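Local coordinates for periplasmic Ferric iron-binding Protein HitA (PDB 6IVY) that binds ferric iron in the periplasm and probably hands it to an ABC transporter of the inner membrane for uptake into the cell, at residues A[3-8]-A[29-34]; A[35-40]-A[56-61]; A[177-182]-A[195-200]. All coordinates share one frame; numbering follows the deposited sequence.

Contact 1: residues A[3-8]-A[29-34]; sequences TLTLYN and QVKIRK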
# COMPACT_ATOMS: atom_id res chain seq x y z
N THR A 3 -6.32 -17.41 -21.09
CA THR A 3 -5.79 -16.08 -20.79
C THR A 3 -6.50 -15.51 -19.56
O THR A 3 -7.72 -15.37 -19.55
CB THR A 3 -5.97 -15.15 -22.00
OG1 THR A 3 -5.23 -15.66 -23.11
CG2 THR A 3 -5.50 -13.75 -21.67
N LEU A 4 -5.73 -15.20 -18.53
CA LEU A 4 -6.27 -14.52 -17.37
C LEU A 4 -6.19 -13.02 -17.59
O LEU A 4 -5.28 -12.53 -18.27
CB LEU A 4 -5.49 -14.89 -16.11
CG LEU A 4 -5.53 -16.33 -15.60
CD1 LEU A 4 -4.61 -16.47 -14.41
CD2 LEU A 4 -6.95 -16.75 -15.21
N THR A 5 -7.16 -12.29 -17.03
CA THR A 5 -7.12 -10.84 -16.98
C THR A 5 -6.85 -10.42 -15.54
O THR A 5 -7.57 -10.83 -14.62
CB THR A 5 -8.42 -10.21 -17.47
OG1 THR A 5 -8.56 -10.47 -18.88
CG2 THR A 5 -8.36 -8.69 -17.28
N LEU A 6 -5.81 -9.63 -15.35
CA LEU A 6 -5.40 -9.13 -14.05
C LEU A 6 -5.69 -7.63 -14.00
O LEU A 6 -5.15 -6.87 -14.81
CB LEU A 6 -3.92 -9.40 -13.82
CG LEU A 6 -3.25 -8.69 -12.64
CD1 LEU A 6 -3.75 -9.27 -11.32
CD2 LEU A 6 -1.73 -8.78 -12.73
N TYR A 7 -6.54 -7.22 -13.07
CA TYR A 7 -6.71 -5.80 -12.78
C TYR A 7 -5.67 -5.46 -11.72
O TYR A 7 -5.71 -6.00 -10.61
CB TYR A 7 -8.12 -5.48 -12.28
CG TYR A 7 -9.20 -5.41 -13.34
CD1 TYR A 7 -9.02 -5.98 -14.60
CD2 TYR A 7 -10.41 -4.81 -13.06
CE1 TYR A 7 -10.03 -5.94 -15.55
CE2 TYR A 7 -11.43 -4.76 -14.00
CZ TYR A 7 -11.23 -5.34 -15.24
OH TYR A 7 -12.25 -5.27 -16.17
N ASN A 8 -4.72 -4.61 -12.09
CA ASN A 8 -3.50 -4.39 -11.32
C ASN A 8 -3.51 -2.98 -10.73
O ASN A 8 -3.24 -2.00 -11.44
CB ASN A 8 -2.26 -4.59 -12.18
CG ASN A 8 -0.98 -4.30 -11.42
OD1 ASN A 8 -0.90 -4.58 -10.22
ND2 ASN A 8 0.01 -3.72 -12.11
N GLN A 29 -1.17 -17.06 -20.25
CA GLN A 29 -0.98 -15.64 -20.55
C GLN A 29 -1.82 -14.76 -19.62
O GLN A 29 -2.96 -15.10 -19.28
CB GLN A 29 -1.36 -15.34 -22.00
CG GLN A 29 -0.24 -15.52 -23.03
CD GLN A 29 -0.58 -14.89 -24.37
OE1 GLN A 29 0.27 -14.29 -25.03
NE2 GLN A 29 -1.85 -15.02 -24.77
N VAL A 30 -1.26 -13.62 -19.23
CA VAL A 30 -1.91 -12.67 -18.34
C VAL A 30 -2.03 -11.34 -19.06
O VAL A 30 -1.02 -10.69 -19.36
CB VAL A 30 -1.16 -12.52 -17.01
CG1 VAL A 30 -1.92 -11.60 -16.06
CG2 VAL A 30 -0.95 -13.88 -16.36
N LYS A 31 -3.26 -10.93 -19.37
CA LYS A 31 -3.51 -9.57 -19.82
C LYS A 31 -3.68 -8.69 -18.59
O LYS A 31 -4.26 -9.12 -17.59
CB LYS A 31 -4.76 -9.52 -20.70
CG LYS A 31 -4.62 -10.27 -22.01
CD LYS A 31 -5.81 -10.02 -22.94
CE LYS A 31 -7.14 -10.40 -22.28
NZ LYS A 31 -8.22 -10.66 -23.28
N ILE A 32 -3.15 -7.47 -18.64
CA ILE A 32 -3.14 -6.59 -17.48
C ILE A 32 -3.93 -5.33 -17.81
O ILE A 32 -3.75 -4.73 -18.88
CB ILE A 32 -1.70 -6.23 -17.06
CG1 ILE A 32 -0.93 -7.48 -16.64
CG2 ILE A 32 -1.70 -5.20 -15.91
CD1 ILE A 32 0.52 -7.22 -16.29
N ARG A 33 -4.84 -4.94 -16.91
CA ARG A 33 -5.40 -3.60 -16.90
C ARG A 33 -4.83 -2.90 -15.67
O ARG A 33 -5.14 -3.29 -14.54
CB ARG A 33 -6.92 -3.58 -16.87
CG ARG A 33 -7.46 -2.22 -16.34
CD ARG A 33 -8.95 -2.06 -16.54
NE ARG A 33 -9.27 -2.28 -17.93
CZ ARG A 33 -9.28 -1.33 -18.86
NH1 ARG A 33 -9.03 -0.06 -18.54
NH2 ARG A 33 -9.57 -1.66 -20.12
N LYS A 34 -4.02 -1.88 -15.90
CA LYS A 34 -3.44 -1.10 -14.81
C LYS A 34 -4.36 0.06 -14.44
O LYS A 34 -4.95 0.71 -15.31
CB LYS A 34 -2.05 -0.59 -15.22
CG LYS A 34 -1.50 0.52 -14.38
CD LYS A 34 -1.24 0.06 -12.98
CE LYS A 34 -1.02 1.25 -12.08
NZ LYS A 34 -1.28 0.87 -10.68

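Contact 2: residues A[35-40]-A[56-61]; sequences GGDGQL and LYTEES. With FE (Fe (III) ion), chain D.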
# COMPACT_ATOMS: atom_id res chain seq x y z
N GLY A 35 -4.49 0.30 -13.14
CA GLY A 35 -5.22 1.47 -12.68
C GLY A 35 -4.99 1.71 -11.20
O GLY A 35 -4.16 1.05 -10.57
N GLY A 36 -5.72 2.69 -10.65
CA GLY A 36 -5.72 2.90 -9.22
C GLY A 36 -6.56 1.85 -8.50
O GLY A 36 -7.52 1.31 -9.06
N ASP A 37 -6.16 1.53 -7.26
CA ASP A 37 -6.90 0.57 -6.44
C ASP A 37 -8.40 0.85 -6.48
O ASP A 37 -9.21 0.00 -6.89
CB ASP A 37 -6.42 0.63 -4.98
CG ASP A 37 -5.05 -0.01 -4.75
OD1 ASP A 37 -4.47 -0.64 -5.66
OD2 ASP A 37 -4.55 0.14 -3.60
N GLY A 38 -8.79 2.07 -6.07
CA GLY A 38 -10.20 2.40 -5.97
C GLY A 38 -10.90 2.46 -7.32
O GLY A 38 -12.04 2.00 -7.46
N GLN A 39 -10.25 3.07 -8.30
CA GLN A 39 -10.74 3.07 -9.68
C GLN A 39 -11.07 1.66 -10.15
O GLN A 39 -12.16 1.40 -10.68
CB GLN A 39 -9.66 3.71 -10.56
CG GLN A 39 -9.83 3.62 -12.05
CD GLN A 39 -8.70 4.35 -12.79
OE1 GLN A 39 -7.51 4.05 -12.60
NE2 GLN A 39 -9.07 5.33 -13.62
N LEU A 40 -10.13 0.74 -9.98
CA LEU A 40 -10.36 -0.64 -10.38
C LEU A 40 -11.48 -1.27 -9.56
O LEU A 40 -12.35 -1.97 -10.11
CB LEU A 40 -9.08 -1.45 -10.24
CG LEU A 40 -8.03 -1.11 -11.30
CD1 LEU A 40 -6.68 -1.58 -10.85
CD2 LEU A 40 -8.41 -1.73 -12.65
N LEU A 56 -7.68 -9.59 -8.93
CA LEU A 56 -7.43 -8.20 -8.61
C LEU A 56 -6.28 -8.13 -7.62
O LEU A 56 -6.21 -8.94 -6.69
CB LEU A 56 -8.68 -7.55 -8.03
CG LEU A 56 -8.50 -6.21 -7.33
CD1 LEU A 56 -8.12 -5.08 -8.30
CD2 LEU A 56 -9.81 -5.92 -6.59
N TYR A 57 -5.36 -7.18 -7.87
CA TYR A 57 -4.12 -6.99 -7.13
C TYR A 57 -4.04 -5.51 -6.78
O TYR A 57 -4.07 -4.66 -7.68
CB TYR A 57 -2.93 -7.39 -8.00
CG TYR A 57 -1.53 -7.40 -7.39
CD1 TYR A 57 -1.32 -7.57 -6.02
CD2 TYR A 57 -0.40 -7.28 -8.23
CE1 TYR A 57 -0.02 -7.61 -5.49
CE2 TYR A 57 0.88 -7.33 -7.72
CZ TYR A 57 1.08 -7.49 -6.35
OH TYR A 57 2.38 -7.52 -5.89
N THR A 58 -3.95 -5.20 -5.49
CA THR A 58 -4.02 -3.82 -5.03
C THR A 58 -2.80 -3.47 -4.18
O THR A 58 -2.14 -4.33 -3.62
CB THR A 58 -5.29 -3.54 -4.20
OG1 THR A 58 -5.30 -4.37 -3.03
CG2 THR A 58 -6.55 -3.81 -5.03
N GLU A 59 -2.52 -2.17 -4.10
CA GLU A 59 -1.48 -1.68 -3.20
C GLU A 59 -1.93 -1.70 -1.74
O GLU A 59 -1.09 -1.80 -0.84
CB GLU A 59 -1.08 -0.26 -3.59
CG GLU A 59 -0.38 -0.15 -4.93
CD GLU A 59 0.27 1.19 -5.12
OE1 GLU A 59 1.20 1.49 -4.35
OE2 GLU A 59 -0.16 1.94 -6.03
N GLU A 60 -3.23 -1.59 -1.48
CA GLU A 60 -3.74 -1.39 -0.13
C GLU A 60 -5.00 -2.22 0.06
O GLU A 60 -5.64 -2.62 -0.92
CB GLU A 60 -4.06 0.10 0.13
CG GLU A 60 -3.11 1.06 -0.53
CD GLU A 60 -1.76 1.11 0.19
OE1 GLU A 60 -0.76 1.58 -0.39
OE2 GLU A 60 -1.69 0.67 1.35
N SER A 61 -5.36 -2.46 1.33
CA SER A 61 -6.44 -3.42 1.60
C SER A 61 -7.88 -2.90 1.58
O SER A 61 -8.80 -3.71 1.35
CB SER A 61 -6.19 -4.12 2.96
OG SER A 61 -5.93 -3.17 3.98
FE FE D . 2.43 3.21 -4.12
O HOH W 1 -3.20 1.91 -6.84
O HOH W 2 0.97 4.23 -5.45

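Contact 3: residues A[177-182]-A[195-200]; sequences TAMKAV and YYWYTL. With FE (Fe (III) ion), chain D.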
# COMPACT_ATOMS: atom_id res chain seq x y z
N THR A 177 6.34 11.95 -6.99
CA THR A 177 6.68 13.37 -7.06
C THR A 177 7.05 13.93 -5.69
O THR A 177 7.94 14.78 -5.59
CB THR A 177 5.53 14.15 -7.68
OG1 THR A 177 4.39 14.10 -6.81
CG2 THR A 177 5.15 13.57 -9.04
N ALA A 178 6.38 13.47 -4.63
CA ALA A 178 6.80 13.83 -3.27
C ALA A 178 8.23 13.39 -3.00
O ALA A 178 9.06 14.18 -2.52
CB ALA A 178 5.83 13.24 -2.23
N MET A 179 8.57 12.15 -3.35
CA MET A 179 9.93 11.67 -3.10
C MET A 179 10.97 12.48 -3.88
O MET A 179 12.01 12.85 -3.35
CB MET A 179 10.06 10.19 -3.44
CG MET A 179 11.49 9.66 -3.24
SD MET A 179 11.93 9.32 -1.51
CE MET A 179 13.30 10.44 -1.22
N LYS A 180 10.70 12.71 -5.17
CA LYS A 180 11.60 13.50 -6.01
C LYS A 180 11.81 14.90 -5.43
O LYS A 180 12.93 15.42 -5.45
CB LYS A 180 11.04 13.60 -7.43
CG LYS A 180 11.42 12.47 -8.37
CD LYS A 180 10.29 12.21 -9.39
CE LYS A 180 10.73 11.27 -10.50
NZ LYS A 180 11.34 10.01 -9.97
N ALA A 181 10.74 15.51 -4.92
CA ALA A 181 10.83 16.87 -4.38
C ALA A 181 11.70 16.92 -3.13
O ALA A 181 12.43 17.89 -2.90
CB ALA A 181 9.43 17.41 -4.08
N VAL A 182 11.64 15.87 -2.29
CA VAL A 182 12.57 15.78 -1.17
C VAL A 182 14.00 15.61 -1.67
O VAL A 182 14.93 16.27 -1.19
CB VAL A 182 12.17 14.62 -0.23
CG1 VAL A 182 13.28 14.33 0.78
CG2 VAL A 182 10.85 14.93 0.47
N TYR A 195 8.98 2.12 0.09
CA TYR A 195 9.63 1.51 -1.06
C TYR A 195 10.04 2.54 -2.11
O TYR A 195 10.91 2.26 -2.93
CB TYR A 195 8.71 0.45 -1.68
CG TYR A 195 7.31 0.93 -2.03
CD1 TYR A 195 7.03 1.50 -3.28
CD2 TYR A 195 6.25 0.81 -1.11
CE1 TYR A 195 5.76 1.95 -3.60
CE2 TYR A 195 4.97 1.25 -1.43
CZ TYR A 195 4.74 1.83 -2.67
OH TYR A 195 3.50 2.28 -2.99
N TYR A 196 9.45 3.73 -2.08
CA TYR A 196 9.72 4.71 -3.12
C TYR A 196 11.17 5.18 -3.10
O TYR A 196 11.76 5.46 -4.15
CB TYR A 196 8.78 5.90 -2.97
CG TYR A 196 7.35 5.61 -3.36
CD1 TYR A 196 6.97 5.56 -4.71
CD2 TYR A 196 6.38 5.39 -2.39
CE1 TYR A 196 5.65 5.31 -5.08
CE2 TYR A 196 5.07 5.12 -2.74
CZ TYR A 196 4.71 5.09 -4.08
OH TYR A 196 3.41 4.86 -4.41
N TRP A 197 11.75 5.29 -1.92
CA TRP A 197 13.16 5.64 -1.80
C TRP A 197 14.05 4.61 -2.50
O TRP A 197 14.98 4.97 -3.23
CB TRP A 197 13.51 5.77 -0.31
CG TRP A 197 14.87 6.25 0.00
CD1 TRP A 197 15.23 7.53 0.29
CD2 TRP A 197 16.06 5.46 0.13
NE1 TRP A 197 16.58 7.60 0.56
CE2 TRP A 197 17.12 6.34 0.47
CE3 TRP A 197 16.35 4.10 -0.05
CZ2 TRP A 197 18.43 5.90 0.64
CZ3 TRP A 197 17.66 3.67 0.13
CH2 TRP A 197 18.68 4.56 0.48
N TYR A 198 13.74 3.32 -2.33
CA TYR A 198 14.54 2.29 -2.97
C TYR A 198 14.43 2.33 -4.48
O TYR A 198 15.43 2.08 -5.17
CB TYR A 198 14.15 0.92 -2.42
CG TYR A 198 14.51 0.77 -0.97
CD1 TYR A 198 15.77 0.30 -0.59
CD2 TYR A 198 13.61 1.13 0.03
CE1 TYR A 198 16.11 0.18 0.75
CE2 TYR A 198 13.95 1.02 1.36
CZ TYR A 198 15.19 0.54 1.72
OH TYR A 198 15.49 0.43 3.06
N THR A 199 13.26 2.68 -5.02
CA THR A 199 13.13 2.86 -6.46
C THR A 199 13.99 4.02 -6.95
O THR A 199 14.71 3.90 -7.95
CB THR A 199 11.67 3.09 -6.86
OG1 THR A 199 10.88 1.99 -6.40
CG2 THR A 199 11.54 3.18 -8.39
N LEU A 200 13.92 5.17 -6.27
CA LEU A 200 14.75 6.29 -6.71
C LEU A 200 16.23 6.00 -6.48
O LEU A 200 17.08 6.50 -7.22
CB LEU A 200 14.34 7.59 -5.99
CG LEU A 200 14.82 8.93 -6.60
CD1 LEU A 200 14.31 9.10 -8.02
CD2 LEU A 200 14.40 10.13 -5.72
FE FE D . 2.43 3.21 -4.12
O HOH W 2 0.97 4.23 -5.45

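Contact 1: residues A[3-8]-A[29-34]
The side chains of Tyr7 and Arg33 run side by side in the same direction, on neighbouring parallel strands of a beta-alpha-beta unit: strand 3-8, helix 12-26, strand 29-34. Arg33 CD sits above the centre of the Tyr7 ring, 4.2 Å from its centroid and close to the ring normal, which fits a CH-pi contact. The guanidinium does not lie flat on the ring; the two planes are 74° apart. Beyond the pair, Tyr7 OH is hydrogen-bonded to Glu47 of helix 37-47.

On the same side of the sheet, the Thr3 and Lys31 side chains meet at about a right angle, Thr3 CG2 lying 3.6 Å from Lys31 CG. A Thr3 chi1 of -63° sets CG2 anti to the backbone N and against the lysine chain, while OG1 turns toward Gln29.

The face carrying Leu6, Val30 and Ile32 turns to helix 12-26, whose Ile16 and Ala19 touch Ile32. Leu6 CB packs on Val30 CG1 at 3.7 Å, and the Leu6 and Ile32 side chains lie side by side, pointing the same way, with Leu6 CD2 4.2 Å from Ile32 CG1.

Five backbone hydrogen bonds hold the register, alternating between the strands; Leu6 N to Lys31 O is 2.8 Å with 172° at the hydrogen. At the C-terminal end, Lys34 NZ bonds Gln10 O, and the bend in its chain lays CD 3.3 Å from Asn8 O.

Contact 2: residues A[35-40]-A[56-61]
Hydrogen bonds from backbone N-H groups to the Asp37 carboxylate dominate this contact. Glu59 N reaches Asp37 OD1 at 2.9 Å, with 162° at the hydrogen, arriving on the syn side and 18° out of the carboxylate plane. Two weak bonds end on Asp37 OD2: one comes from the same Glu59 N, the other from Glu60 N at 3.0 Å. The carboxylate thus receives two successive amides of the loop. Asp37 CG lies anti to its own carbonyl carbon (chi1 -74°), which directs the group across to residues 58-60.

Within residues 58-60, Thr58 OG1 donates to Glu60 O at 2.8 Å, from above the carbonyl plane. Gly36 is the N-cap of helix 37-47, and its N-H is taken by Gln39 OE1. The contact therefore joins the first turn of that helix to the loop leaving strand 55-57, at the iron site of a periplasmic binding protein fold.

Glu59 OE1 binds the iron(III) ion at 2.1 Å, whereas OE2 stands 3.5 Å from it, so the carboxylate is monodentate. Glu59 OE2 instead accepts a hydrogen bond from water 2 at 2.6 Å; that water is itself an iron ligand. Water 1 accepts from Asp37 N and lies 3.1 Å from Glu59 OE2, probably donating to it and so linking helix start and ligand. Arg101 also bonds Glu59 OE1 and forms a salt bridge with Glu60.

Apolar packing is slight: Leu40 CB meets Leu56 CD1 at 4.2 Å, beside Tyr7.

Contact 3: residues A[177-182]-A[195-200]
A methionine thioether set beside an indole is the striking feature here: Met179 SD lies 5.2 Å from the centroid of the five-membered ring of Trp197, 75° off its normal, a Met-aromatic contact at the ring edge. The methyl carbon Met179 CE comes closer, 3.8 Å from Trp197 CD1. Met179 CG stands anti to the backbone N (chi1 178°), sending the chain toward helix 195-204, and bends at chi2 and chi3 turn its end to the indole. Trp197 NE1 is hydrogen-bonded elsewhere, to Ser209 O.

Leu200 fills in beside this pair, its CD2 3.9 Å from Met179 CG. Its other methyl, CD1, meets the end of the Lys180 chain. The short helical segments cross at -64°, with axes 10.0 Å apart, and no hydrogen bond spans them.

On the second helix, Tyr195 OH and Tyr196 OH bind the iron(III) ion at 1.8 and 1.9 Å, and Asn175 ND2 bonds Tyr196 OH. Tyr196 CD2 lies over one face of the Tyr195 ring, offset toward its rim. A largely apolar contact with one sulfur-aromatic element thus packs helix 175-183 against the helix carrying both ligands, probably phenolates whose charge would stabilise ferric iron.

Along the chain the three contacts follow in series, 1, 2 and 3. Contacts 1 and 2 adjoin, centres 13 Å apart: strand 29-34 leads into helix 37-47, and strand 3-8 lies between strands 29-34 and 55-57 in one sheet, probably hydrogen-bonded to the latter from Tyr57 N to Tyr7 O at 3.0 Å. Contact 3 is about 20 Å from contact 2 and 27 Å from contact 1, centre to centre. It meets contact 2 at the metal, where Glu59 OE1 is 2.8 Å from Tyr195 OH and one water ligand of the iron is shared by the two. Iron thus bridges distant parts of the sequence, with His11 completing the protein ligands, as expected for a periplasmic binding protein holding its cargo between two lobes.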